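Local coordinates for protein deoxycytidylate deaminase (Cyanophage S-TIM5, PDB 4P9E) that probably deaminates dCMP to dUMP with the help of a bound zinc ion, at residues Thr94-Pro99 with Asp123-Leu128; Val113-Glu118 with Val133-Met138; Val68-Gln73 with Pro99-Met104; Met13-Leu18 with Gly31-Lys36. All blocks are in the same frame, centred on the assembly; numbering follows the deposited sequence.

Interaction 1: Thr94-Pro99 with Asp123-Leu128; sequences THSPCP and DGIDVL. With ZN (zinc ion), chain B.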
loop_
_atom_site.group_PDB
_atom_site.type_symbol
_atom_site.label_atom_id
_atom_site.label_comp_id
_atom_site.label_asym_id
_atom_site.label_seq_id
_atom_site.Cartn_x
_atom_site.Cartn_y
_atom_site.Cartn_z
ATOM N N THR A 94 9.838 21.714 -14.366
ATOM C CA THR A 94 10.362 22.664 -15.344
ATOM C C THR A 94 10.620 24.024 -14.708
ATOM O O THR A 94 11.521 24.737 -15.113
ATOM C CB THR A 94 9.419 22.864 -16.552
ATOM O OG1 THR A 94 8.108 23.210 -16.099
ATOM C CG2 THR A 94 9.343 21.609 -17.396
ATOM N N HIS A 95 9.834 24.378 -13.704
ATOM C CA HIS A 95 9.992 25.669 -13.064
ATOM C C HIS A 95 10.212 25.586 -11.573
ATOM O O HIS A 95 9.739 24.665 -10.928
ATOM C CB HIS A 95 8.790 26.550 -13.344
ATOM C CG HIS A 95 8.649 26.923 -14.785
ATOM N ND1 HIS A 95 8.268 26.016 -15.749
ATOM C CD2 HIS A 95 8.876 28.090 -15.422
ATOM C CE1 HIS A 95 8.246 26.619 -16.924
ATOM N NE2 HIS A 95 8.601 27.878 -16.757
ATOM N N SER A 96 10.975 26.546 -11.056
ATOM C CA SER A 96 11.040 26.846 -9.636
ATOM C C SER A 96 9.599 26.952 -9.128
ATOM O O SER A 96 8.748 27.488 -9.828
ATOM C CB SER A 96 11.829 28.156 -9.440
ATOM O OG SER A 96 11.340 28.967 -8.377
ATOM N N PRO A 97 9.299 26.380 -7.946
ATOM C CA PRO A 97 7.918 26.440 -7.452
ATOM C C PRO A 97 7.538 27.714 -6.700
ATOM O O PRO A 97 8.371 28.349 -6.069
ATOM C CB PRO A 97 7.819 25.228 -6.521
ATOM C CG PRO A 97 9.191 24.973 -6.106
ATOM C CD PRO A 97 10.070 25.337 -7.257
ATOM N N CYS A 98 6.260 28.060 -6.783
ATOM C CA CYS A 98 5.691 29.203 -6.075
ATOM C C CYS A 98 5.728 28.955 -4.574
ATOM O O CYS A 98 6.021 27.845 -4.146
ATOM C CB CYS A 98 4.252 29.457 -6.561
ATOM S SG CYS A 98 2.972 28.346 -5.903
ATOM N N PRO A 99 5.455 29.990 -3.760
ATOM C CA PRO A 99 5.427 29.754 -2.314
ATOM C C PRO A 99 4.379 28.730 -1.853
ATOM O O PRO A 99 4.667 28.009 -0.902
ATOM C CB PRO A 99 5.111 31.144 -1.747
ATOM C CG PRO A 99 5.680 32.068 -2.735
ATOM C CD PRO A 99 5.398 31.434 -4.062
ATOM N N ASP A 123 11.065 33.351 -3.943
ATOM C CA ASP A 123 10.738 33.105 -2.548
ATOM C C ASP A 123 10.520 31.624 -2.262
ATOM O O ASP A 123 10.934 31.124 -1.224
ATOM C CB ASP A 123 9.505 33.911 -2.144
ATOM C CG ASP A 123 9.718 35.406 -2.266
ATOM O OD1 ASP A 123 10.883 35.847 -2.242
ATOM O OD2 ASP A 123 8.720 36.144 -2.386
ATOM N N GLY A 124 9.858 30.926 -3.177
ATOM C CA GLY A 124 9.604 29.512 -3.003
ATOM C C GLY A 124 10.913 28.812 -2.720
ATOM O O GLY A 124 11.020 27.983 -1.825
ATOM N N ILE A 125 11.924 29.196 -3.486
ATOM C CA ILE A 125 13.242 28.595 -3.426
ATOM C C ILE A 125 13.943 28.711 -2.069
ATOM O O ILE A 125 14.482 27.731 -1.560
ATOM C CB ILE A 125 14.140 29.208 -4.505
ATOM C CG1 ILE A 125 13.506 29.003 -5.875
ATOM C CG2 ILE A 125 15.533 28.605 -4.454
ATOM C CD1 ILE A 125 13.353 27.554 -6.226
ATOM N N ASP A 126 13.954 29.902 -1.481
ATOM C CA ASP A 126 14.675 30.068 -0.224
ATOM C C ASP A 126 13.912 29.415 0.929
ATOM O O ASP A 126 14.507 28.886 1.873
ATOM C CB ASP A 126 15.026 31.540 0.052
ATOM C CG ASP A 126 13.846 32.342 0.561
ATOM O OD1 ASP A 126 12.721 32.070 0.099
ATOM O OD2 ASP A 126 14.042 33.241 1.420
ATOM N N VAL A 127 12.589 29.411 0.833
ATOM C CA VAL A 127 11.809 28.737 1.850
ATOM C C VAL A 127 12.028 27.231 1.839
ATOM O O VAL A 127 12.201 26.622 2.895
ATOM C CB VAL A 127 10.331 29.101 1.765
ATOM C CG1 VAL A 127 9.462 27.900 2.088
ATOM C CG2 VAL A 127 10.056 30.245 2.733
ATOM N N LEU A 128 12.046 26.636 0.653
ATOM C CA LEU A 128 12.369 25.224 0.536
ATOM C C LEU A 128 13.692 24.938 1.254
ATOM O O LEU A 128 13.855 23.901 1.905
ATOM C CB LEU A 128 12.462 24.809 -0.936
ATOM C CG LEU A 128 11.197 24.675 -1.795
ATOM C CD1 LEU A 128 11.537 24.825 -3.256
ATOM C CD2 LEU A 128 10.506 23.342 -1.591
HETATM ZN ZN ZN B . 2.940 26.736 -7.376
HETATM O O HOH W 1 4.722 26.386 -9.019
#
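P97 and G124 meet where the zinc-binding loop passes the first turn of helix 123-130. The 94-99 segment belongs to the cytidine deaminase fold. It runs from strand 90-93 to helix 99-107 and carries the first cysteine of the PCxxC motif of the family.

No conventional hydrogen bond joins the two segments. The backbone contact is a CA-H...O approach. G124 CA lies 3.5 Å from P97 O, with an angle of 169° at the hydrogen. G124 has no side chain, and its CA also comes within 4.2 Å of P99 CA. The helix can therefore lie close against the loop.

Apolar contacts flank this point. P97 CG touches L128 CD1 at 3.7 Å. P97 CD lies 4.1 Å from I125 CD1, and these two side chains cross at about a right angle. The CD1 end of I125 also reaches S96, at 3.3 Å from S96 OG. I125 CG1, anti to the carbonyl carbon (chi1 -58°), lies against S96 OG as well. At the other end of the contact P99 CG faces D123 CB. Y115 touches both S96 and I125, and S102 and I105 of helix 99-107 pack on both P97 and L128. F67 of the second subunit packs on P99 and V127.

Metal binding falls to C98, whose CB points away from helix 123-130. C98 is the N-cap residue of helix 99-107, and its side chain caps a backbone N of that helix. Its SG binds the zinc ion at 2.2 Å, with H70 and C101 as the other protein ligands. The backbone C98 N donates to the zinc-bound water at 3.2 Å.

Interaction 2: Val113-Glu118 with Val133-Met138; sequences VYYRNE and VEVEKM
M138 OXT, on the C-terminal carboxylate, is gripped twice by the R116 guanidinium. NH2 makes the salt bridge to OXT at 2.7 Å, nearly straight (165°) and close to the guanidinium plane. NE adds weak hydrogen bonds to M138 OXT and O. R116 NH2 is also salt-bridged to E10 of helix 6-20.

The two strands pair in parallel as the ends of a beta-alpha-beta unit, with helix 123-130 between them in the chain. V113 N donates to E134 O at 2.8 Å, and E136 N donates to V113 O. Y115 N then donates to E136 O, and M138 N to Y115 O at 3.0 Å. Strand 134-137 is the outermost within this chain on its side of the sheet.

On one face Y114 meets E136 and M138. M138 SD makes an oblique Met-aromatic contact with the Y114 ring. E136 OE1 lies 3.3 Å from Y114 CE1 and has a salt bridge to K112. Y114 also stacks on F92.

On the other face, with CG between the backbone N and the carbonyl carbon (chi1 69°), the Y115 ring lies beside V135 and K137. V135 CG1 meets the ring edge, 3.6 Å from Y115 CE2. K137 CB lies over the Y115 ring face, 4.0 Å from the centroid.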
loop_
_atom_site.group_PDB
_atom_site.type_symbol
_atom_site.label_atom_id
_atom_site.label_comp_id
_atom_site.label_asym_id
_atom_site.label_seq_id
_atom_site.Cartn_x
_atom_site.Cartn_y
_atom_site.Cartn_z
ATOM N N VAL A 113 14.258 19.273 -4.727
ATOM C CA VAL A 113 13.641 19.741 -5.963
ATOM C C VAL A 113 14.690 20.147 -7.032
ATOM O O VAL A 113 15.573 20.956 -6.769
ATOM C CB VAL A 113 12.681 20.940 -5.698
ATOM C CG1 VAL A 113 12.083 21.456 -7.007
ATOM C CG2 VAL A 113 11.575 20.556 -4.714
ATOM N N TYR A 114 14.588 19.561 -8.224
ATOM C CA TYR A 114 15.353 19.980 -9.396
ATOM C C TYR A 114 14.457 20.834 -10.301
ATOM O O TYR A 114 13.351 20.415 -10.650
ATOM C CB TYR A 114 15.817 18.768 -10.207
ATOM C CG TYR A 114 16.733 17.793 -9.508
ATOM C CD1 TYR A 114 18.099 17.825 -9.719
ATOM C CD2 TYR A 114 16.227 16.804 -8.664
ATOM C CE1 TYR A 114 18.947 16.915 -9.083
ATOM C CE2 TYR A 114 17.066 15.891 -8.021
ATOM C CZ TYR A 114 18.420 15.952 -8.240
ATOM O OH TYR A 114 19.254 15.059 -7.612
ATOM N N TYR A 115 14.918 22.021 -10.680
ATOM C CA TYR A 115 14.186 22.841 -11.661
ATOM C C TYR A 115 15.041 23.298 -12.836
ATOM O O TYR A 115 16.270 23.417 -12.725
ATOM C CB TYR A 115 13.536 24.052 -11.011
ATOM C CG TYR A 115 14.519 25.086 -10.531
ATOM C CD1 TYR A 115 14.857 26.170 -11.328
ATOM C CD2 TYR A 115 15.100 24.993 -9.271
ATOM C CE1 TYR A 115 15.745 27.129 -10.896
ATOM C CE2 TYR A 115 16.000 25.942 -8.834
ATOM C CZ TYR A 115 16.318 27.015 -9.650
ATOM O OH TYR A 115 17.216 27.977 -9.223
ATOM N N ARG A 116 14.422 23.448 -14.000
ATOM C CA ARG A 116 15.120 24.000 -15.152
ATOM C C ARG A 116 15.078 25.516 -15.233
ATOM O O ARG A 116 16.060 26.144 -15.593
ATOM C CB ARG A 116 14.596 23.403 -16.451
ATOM C CG ARG A 116 15.449 23.741 -17.649
ATOM C CD ARG A 116 15.662 22.539 -18.529
ATOM N NE ARG A 116 16.894 21.835 -18.209
ATOM C CZ ARG A 116 17.205 20.638 -18.681
ATOM N NH1 ARG A 116 16.374 20.012 -19.494
ATOM N NH2 ARG A 116 18.346 20.068 -18.340
ATOM N N ASN A 117 13.920 26.096 -14.940
ATOM C CA ASN A 117 13.706 27.528 -15.121
ATOM C C ASN A 117 13.356 28.269 -13.852
ATOM O O ASN A 117 12.453 27.878 -13.128
ATOM C CB ASN A 117 12.597 27.766 -16.137
ATOM C CG ASN A 117 12.961 27.280 -17.504
ATOM O OD1 ASN A 117 12.460 26.259 -17.963
ATOM N ND2 ASN A 117 13.848 28.001 -18.168
ATOM N N GLU A 118 14.057 29.363 -13.598
ATOM C CA GLU A 118 13.768 30.157 -12.422
ATOM C C GLU A 118 12.387 30.769 -12.549
ATOM O O GLU A 118 12.049 31.360 -13.569
ATOM C CB GLU A 118 14.804 31.264 -12.270
ATOM C CG GLU A 118 15.140 31.604 -10.841
ATOM C CD GLU A 118 16.476 32.291 -10.716
ATOM O OE1 GLU A 118 16.498 33.507 -10.454
ATOM O OE2 GLU A 118 17.506 31.614 -10.883
ATOM N N VAL A 133 14.589 21.208 2.444
ATOM C CA VAL A 133 14.531 20.615 1.127
ATOM C C VAL A 133 15.748 21.109 0.350
ATOM O O VAL A 133 16.044 22.294 0.357
ATOM C CB VAL A 133 13.230 21.033 0.381
ATOM C CG1 VAL A 133 13.092 20.298 -0.925
ATOM C CG2 VAL A 133 12.012 20.787 1.251
ATOM N N GLU A 134 16.454 20.200 -0.306
ATOM C CA GLU A 134 17.538 20.575 -1.198
ATOM C C GLU A 134 17.013 21.067 -2.539
ATOM O O GLU A 134 15.918 20.686 -2.972
ATOM C CB GLU A 134 18.498 19.410 -1.388
ATOM C CG GLU A 134 18.992 18.872 -0.059
ATOM C CD GLU A 134 19.738 19.910 0.794
ATOM O OE1 GLU A 134 19.710 19.778 2.039
ATOM O OE2 GLU A 134 20.358 20.844 0.228
ATOM N N VAL A 135 17.797 21.933 -3.181
ATOM C CA VAL A 135 17.424 22.563 -4.446
ATOM C C VAL A 135 18.589 22.596 -5.424
ATOM O O VAL A 135 19.695 22.929 -5.041
ATOM C CB VAL A 135 16.958 24.017 -4.233
ATOM C CG1 VAL A 135 16.461 24.606 -5.542
ATOM C CG2 VAL A 135 15.874 24.094 -3.158
ATOM N N GLU A 136 18.333 22.255 -6.684
ATOM C CA GLU A 136 19.345 22.320 -7.736
ATOM C C GLU A 136 18.759 22.707 -9.105
ATOM O O GLU A 136 17.814 22.098 -9.579
ATOM C CB GLU A 136 20.118 20.994 -7.844
ATOM C CG GLU A 136 21.184 20.957 -8.946
ATOM C CD GLU A 136 21.823 19.579 -9.139
ATOM O OE1 GLU A 136 21.633 18.698 -8.274
ATOM O OE2 GLU A 136 22.519 19.371 -10.164
ATOM N N LYS A 137 19.345 23.725 -9.727
ATOM C CA LYS A 137 18.988 24.155 -11.069
ATOM C C LYS A 137 19.809 23.375 -12.108
ATOM O O LYS A 137 20.990 23.153 -11.910
ATOM C CB LYS A 137 19.204 25.673 -11.158
ATOM C CG LYS A 137 19.460 26.256 -12.525
ATOM C CD LYS A 137 18.209 26.430 -13.343
ATOM C CE LYS A 137 18.376 27.604 -14.289
ATOM N NZ LYS A 137 18.294 28.888 -13.536
ATOM N N MET A 138 19.174 22.937 -13.198
ATOM C CA MET A 138 19.845 22.075 -14.176
ATOM C C MET A 138 19.415 22.307 -15.617
ATOM O O MET A 138 18.799 23.321 -15.932
ATOM C CB MET A 138 19.630 20.608 -13.828
ATOM C CG MET A 138 18.176 20.179 -13.812
ATOM S SD MET A 138 17.973 18.392 -13.745
ATOM C CE MET A 138 18.578 17.931 -15.354
ATOM O OXT MET A 138 19.675 21.482 -16.493
#

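Interaction 3: Val68-Gln73 with Pro99-Met104; sequences VLHAEQ and PDCSKM. With ZN (zinc ion), chain B.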
loop_
_atom_site.group_PDB
_atom_site.type_symbol
_atom_site.label_atom_id
_atom_site.label_comp_id
_atom_site.label_asym_id
_atom_site.label_seq_id
_atom_site.Cartn_x
_atom_site.Cartn_y
_atom_site.Cartn_z
ATOM N N VAL A 68 -7.056 26.976 -11.605
ATOM C CA VAL A 68 -6.077 26.111 -12.233
ATOM C C VAL A 68 -5.026 25.664 -11.218
ATOM O O VAL A 68 -4.541 26.449 -10.404
ATOM C CB VAL A 68 -5.448 26.741 -13.509
ATOM C CG1 VAL A 68 -6.254 27.934 -13.951
ATOM C CG2 VAL A 68 -3.995 27.115 -13.289
ATOM N N LEU A 69 -4.717 24.375 -11.252
ATOM C CA LEU A 69 -3.712 23.787 -10.380
ATOM C C LEU A 69 -2.332 23.906 -11.005
ATOM O O LEU A 69 -2.182 23.793 -12.218
ATOM C CB LEU A 69 -4.023 22.305 -10.163
ATOM C CG LEU A 69 -5.458 22.042 -9.740
ATOM C CD1 LEU A 69 -6.120 21.051 -10.690
ATOM C CD2 LEU A 69 -5.483 21.551 -8.326
ATOM N N HIS A 70 -1.325 24.130 -10.172
ATOM C CA HIS A 70 0.046 24.105 -10.631
ATOM C C HIS A 70 0.439 22.657 -10.853
ATOM O O HIS A 70 -0.184 21.751 -10.307
ATOM C CB HIS A 70 0.953 24.757 -9.603
ATOM C CG HIS A 70 0.659 26.206 -9.385
ATOM N ND1 HIS A 70 1.275 26.948 -8.402
ATOM C CD2 HIS A 70 -0.174 27.051 -10.029
ATOM C CE1 HIS A 70 0.818 28.188 -8.441
ATOM N NE2 HIS A 70 -0.057 28.276 -9.420
ATOM N N ALA A 71 1.465 22.448 -11.665
ATOM C CA ALA A 71 1.967 21.118 -11.969
ATOM C C ALA A 71 2.299 20.345 -10.691
ATOM O O ALA A 71 2.066 19.140 -10.600
ATOM C CB ALA A 71 3.202 21.228 -12.850
ATOM N N GLU A 72 2.843 21.054 -9.706
ATOM C CA GLU A 72 3.268 20.439 -8.462
ATOM C C GLU A 72 2.050 20.016 -7.650
ATOM O O GLU A 72 2.037 18.943 -7.063
ATOM C CB GLU A 72 4.163 21.394 -7.646
ATOM C CG GLU A 72 5.402 21.949 -8.370
ATOM C CD GLU A 72 5.123 23.239 -9.148
ATOM O OE1 GLU A 72 4.045 23.362 -9.783
ATOM O OE2 GLU A 72 6.001 24.133 -9.133
ATOM N N GLN A 73 1.025 20.861 -7.612
ATOM C CA GLN A 73 -0.265 20.482 -7.045
ATOM C C GLN A 73 -0.887 19.208 -7.665
ATOM O O GLN A 73 -1.393 18.344 -6.948
ATOM C CB GLN A 73 -1.230 21.656 -7.112
ATOM C CG GLN A 73 -0.924 22.690 -6.061
ATOM C CD GLN A 73 -1.528 24.057 -6.346
ATOM O OE1 GLN A 73 -2.282 24.238 -7.300
ATOM N NE2 GLN A 73 -1.174 25.037 -5.516
ATOM N N PRO A 99 5.455 29.990 -3.760
ATOM C CA PRO A 99 5.427 29.754 -2.314
ATOM C C PRO A 99 4.379 28.730 -1.853
ATOM O O PRO A 99 4.667 28.009 -0.902
ATOM C CB PRO A 99 5.111 31.144 -1.747
ATOM C CG PRO A 99 5.680 32.068 -2.735
ATOM C CD PRO A 99 5.398 31.434 -4.062
ATOM N N ASP A 100 3.215 28.662 -2.504
ATOM C CA ASP A 100 2.148 27.740 -2.098
ATOM C C ASP A 100 2.511 26.275 -2.370
ATOM O O ASP A 100 2.148 25.373 -1.610
ATOM C CB ASP A 100 0.823 28.074 -2.800
ATOM C CG ASP A 100 0.393 29.533 -2.604
ATOM O OD1 ASP A 100 0.684 30.108 -1.518
ATOM O OD2 ASP A 100 -0.235 30.099 -3.543
ATOM N N CYS A 101 3.217 26.042 -3.467
ATOM C CA CYS A 101 3.679 24.707 -3.750
ATOM C C CYS A 101 4.840 24.363 -2.823
ATOM O O CYS A 101 4.915 23.265 -2.286
ATOM C CB CYS A 101 4.047 24.570 -5.226
ATOM S SG CYS A 101 2.608 24.714 -6.337
ATOM N N SER A 102 5.722 25.323 -2.593
ATOM C CA SER A 102 6.839 25.124 -1.678
ATOM C C SER A 102 6.472 24.647 -0.263
ATOM O O SER A 102 7.101 23.728 0.246
ATOM C CB SER A 102 7.680 26.390 -1.609
ATOM O OG SER A 102 8.288 26.628 -2.863
ATOM N N LYS A 103 5.463 25.259 0.357
ATOM C CA LYS A 103 4.981 24.849 1.676
ATOM C C LYS A 103 4.645 23.373 1.695
ATOM O O LYS A 103 4.889 22.671 2.682
ATOM C CB LYS A 103 3.665 25.544 2.029
ATOM C CG LYS A 103 3.646 27.037 2.078
ATOM C CD LYS A 103 2.234 27.545 2.449
ATOM C CE LYS A 103 1.153 27.051 1.502
ATOM N NZ LYS A 103 -0.052 27.922 1.543
ATOM N N MET A 104 4.020 22.930 0.609
ATOM C CA MET A 104 3.429 21.604 0.560
ATOM C C MET A 104 4.480 20.559 0.265
ATOM O O MET A 104 4.501 19.480 0.871
ATOM C CB MET A 104 2.315 21.563 -0.477
ATOM C CG MET A 104 1.135 22.449 -0.114
ATOM S SD MET A 104 -0.378 21.974 -0.971
ATOM C CE MET A 104 -0.184 22.851 -2.512
HETATM ZN ZN ZN B . 2.940 26.736 -7.376
HETATM O O HOH W 1 4.722 26.386 -9.019
#
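H70 and C101 bind the same zinc ion as adjacent ligands, H70 as the N-cap of helix 71-80, C101 in the first turn of helix 99-107. H70 opens the HAE motif and C101 closes the PCxxC motif, the pair of sequences that builds the cytidine deaminase zinc site.

H70 can be followed from CB outward. CB lies 3.7 Å from C101 SG. CG, anti to the carbonyl carbon (chi1 -63°), is also near C101 SG. ND1 binds the zinc at 2.0 Å. C101 SG lies at the ring edge, near its plane, 3.3 Å from ND1. CE1 flanks the metal bond next to ND1, while CD2 and NE2 are farther from the zinc. The H70 backbone N donates to Q73 OE1 at 3.0 Å, from above the plane of the side-chain amide. This bond ties the Q73 amide back to the N-cap residue of its helix.

C101 SG binds the zinc at 2.3 Å, and C98 supplies the third protein ligand. C101 SG also packs against E72 CB and Q73 NE2. Further along helix 99-107, M104 CE rests 3.6 Å from Q73 CG. Q73 also packs on K103 of the second subunit.

E72 bends at chi2 (88°), which places CD. Its OE2 accepts from the water at 2.6 Å, and that water sits 2.5 Å from the zinc. Two cysteines, one histidine and a water thus surround the metal. E72 is the predicted proton donor. The arrangement is consistent with a zinc-activated water attacking the pyrimidine while E72 moves its protons.

Interaction 4: Met13-Leu18 with Gly31-Lys36; sequences MKTAEL and GAIVVK
A16 and G31 form the close end of this contact between helix 6-20 and strand 31-36. It is helix-on-sheet packing in the deaminase core. The A16 and G31 CA atoms lie 4.6 Å apart. G31 CA approaches A16 O at 3.3 Å in a CA-H...O contact, with an angle of 163° at the hydrogen. G31 has no side chain there, so the helix backbone can come right up to the strand.

Two residues on, I33 points toward the helix. Its CG1 lies beside its own backbone N (chi1 -78°) and rests 3.7 Å from A16 N and 4.0 Å from A16 CB. I33 CD1 goes on to T15 CG2, also at 3.7 Å, and the two side chains cross at about a right angle. T15 OG1 is tied back to A11 O of its own helix.

The other end is loose. The segment axes approach to 6.3 Å, with 133° between their N-to-C directions. V34, V35 and K36 make no contact with residues 13-18. On the helix, E17 CB points away from the strand, and its OE1 is salt-bridged to R116. K14 is exposed. T15 packs on L18 of the third subunit.

Strand 31-36 lies between strands 39-45 and 90-93, both antiparallel to it. I33 also packs on I40 and H43. A32 CB points away from helix 6-20, and A32 meets A71, where helix 71-80 begins.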
loop_
_atom_site.group_PDB
_atom_site.type_symbol
_atom_site.label_atom_id
_atom_site.label_comp_id
_atom_site.label_asym_id
_atom_site.label_seq_id
_atom_site.Cartn_x
_atom_site.Cartn_y
_atom_site.Cartn_z
ATOM N N MET A 13 14.182 15.450 -16.253
ATOM C CA MET A 13 13.827 16.822 -16.575
ATOM C C MET A 13 13.166 16.905 -17.935
ATOM O O MET A 13 12.202 17.635 -18.116
ATOM C CB MET A 13 15.038 17.751 -16.524
ATOM C CG MET A 13 14.671 19.223 -16.559
ATOM S SD MET A 13 13.479 19.695 -15.286
ATOM C CE MET A 13 14.505 19.961 -13.846
ATOM N N LYS A 14 13.654 16.145 -18.894
ATOM C CA LYS A 14 13.030 16.186 -20.207
ATOM C C LYS A 14 11.616 15.613 -20.213
ATOM O O LYS A 14 10.815 15.939 -21.083
ATOM C CB LYS A 14 13.904 15.493 -21.244
ATOM C CG LYS A 14 15.003 16.385 -21.782
ATOM C CD LYS A 14 15.616 15.784 -23.027
ATOM C CE LYS A 14 17.093 16.156 -23.168
ATOM N NZ LYS A 14 17.825 15.192 -24.057
ATOM N N THR A 15 11.315 14.767 -19.238
ATOM C CA THR A 15 10.006 14.156 -19.139
ATOM C C THR A 15 9.051 15.181 -18.573
ATOM O O THR A 15 7.956 15.385 -19.091
ATOM C CB THR A 15 10.042 12.909 -18.241
ATOM O OG1 THR A 15 10.917 11.932 -18.816
ATOM C CG2 THR A 15 8.638 12.301 -18.081
ATOM N N ALA A 16 9.479 15.836 -17.507
ATOM C CA ALA A 16 8.734 16.966 -16.991
ATOM C C ALA A 16 8.450 17.973 -18.124
ATOM O O ALA A 16 7.360 18.527 -18.202
ATOM C CB ALA A 16 9.490 17.615 -15.860
ATOM N N GLU A 17 9.426 18.187 -19.006
ATOM C CA GLU A 17 9.238 19.048 -20.169
ATOM C C GLU A 17 8.224 18.511 -21.168
ATOM O O GLU A 17 7.436 19.277 -21.722
ATOM C CB GLU A 17 10.554 19.286 -20.889
ATOM C CG GLU A 17 11.400 20.358 -20.263
ATOM C CD GLU A 17 12.788 20.417 -20.871
ATOM O OE1 GLU A 17 13.702 20.903 -20.183
ATOM O OE2 GLU A 17 12.971 19.985 -22.035
ATOM N N LEU A 18 8.263 17.207 -21.421
ATOM C CA LEU A 18 7.258 16.548 -22.256
ATOM C C LEU A 18 5.864 16.844 -21.742
ATOM O O LEU A 18 4.930 17.074 -22.512
ATOM C CB LEU A 18 7.448 15.041 -22.209
ATOM C CG LEU A 18 7.770 14.322 -23.502
ATOM C CD1 LEU A 18 8.843 15.075 -24.262
ATOM C CD2 LEU A 18 8.248 12.932 -23.164
ATOM N N GLY A 31 5.682 21.473 -16.091
ATOM C CA GLY A 31 5.558 20.046 -15.892
ATOM C C GLY A 31 6.260 19.661 -14.616
ATOM O O GLY A 31 7.228 20.294 -14.231
ATOM N N ALA A 32 5.764 18.630 -13.946
ATOM C CA ALA A 32 6.454 18.082 -12.776
ATOM C C ALA A 32 6.455 16.552 -12.812
ATOM O O ALA A 32 5.591 15.938 -13.421
ATOM C CB ALA A 32 5.843 18.607 -11.468
ATOM N N ILE A 33 7.453 15.961 -12.163
ATOM C CA ILE A 33 7.679 14.518 -12.126
ATOM C C ILE A 33 8.150 14.156 -10.723
ATOM O O ILE A 33 9.087 14.761 -10.221
ATOM C CB ILE A 33 8.782 14.123 -13.127
ATOM C CG1 ILE A 33 8.217 14.088 -14.533
ATOM C CG2 ILE A 33 9.329 12.766 -12.839
ATOM C CD1 ILE A 33 7.223 12.993 -14.732
ATOM N N VAL A 34 7.487 13.193 -10.082
ATOM C CA VAL A 34 7.975 12.666 -8.809
ATOM C C VAL A 34 8.808 11.402 -9.021
ATOM O O VAL A 34 8.403 10.480 -9.726
ATOM C CB VAL A 34 6.840 12.448 -7.773
ATOM C CG1 VAL A 34 7.372 11.734 -6.539
ATOM C CG2 VAL A 34 6.245 13.791 -7.363
ATOM N N VAL A 35 10.001 11.380 -8.438
ATOM C CA VAL A 35 10.869 10.218 -8.555
ATOM C C VAL A 35 11.286 9.716 -7.184
ATOM O O VAL A 35 11.630 10.494 -6.305
ATOM C CB VAL A 35 12.116 10.515 -9.414
ATOM C CG1 VAL A 35 12.974 9.268 -9.543
ATOM C CG2 VAL A 35 11.700 11.024 -10.787
ATOM N N LYS A 36 11.233 8.406 -6.999
ATOM C CA LYS A 36 11.672 7.795 -5.753
ATOM C C LYS A 36 12.164 6.384 -6.031
ATOM O O LYS A 36 11.559 5.642 -6.816
ATOM C CB LYS A 36 10.521 7.787 -4.758
ATOM C CG LYS A 36 10.866 7.317 -3.382
ATOM C CD LYS A 36 9.658 7.474 -2.504
ATOM C CE LYS A 36 9.837 6.810 -1.156
ATOM N NZ LYS A 36 8.529 6.693 -0.430
#

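Interactions 1 and 3 complete one zinc site. Their centres are 9 Å apart, they share P99 and the metal-bound water, and P97 CB lies 3.4 Å from E72 OE2. Interactions 1 and 2 interleave along the chain, with centres 9 Å apart; L128 O probably accepts a hydrogen bond from V133 N at 2.8 Å. Interaction 2 does not touch interaction 3, although the V113 side chain is only about 7 Å from that of E72. Interaction 4 lies across the chain's centre from interaction 1, 16 Å between centres, yet T94 N probably bonds to G31 O at 3.0 Å. Its helix also meets interaction 2, through the salt bridge of E17 OE1 with R116 NH1 at 2.9 Å.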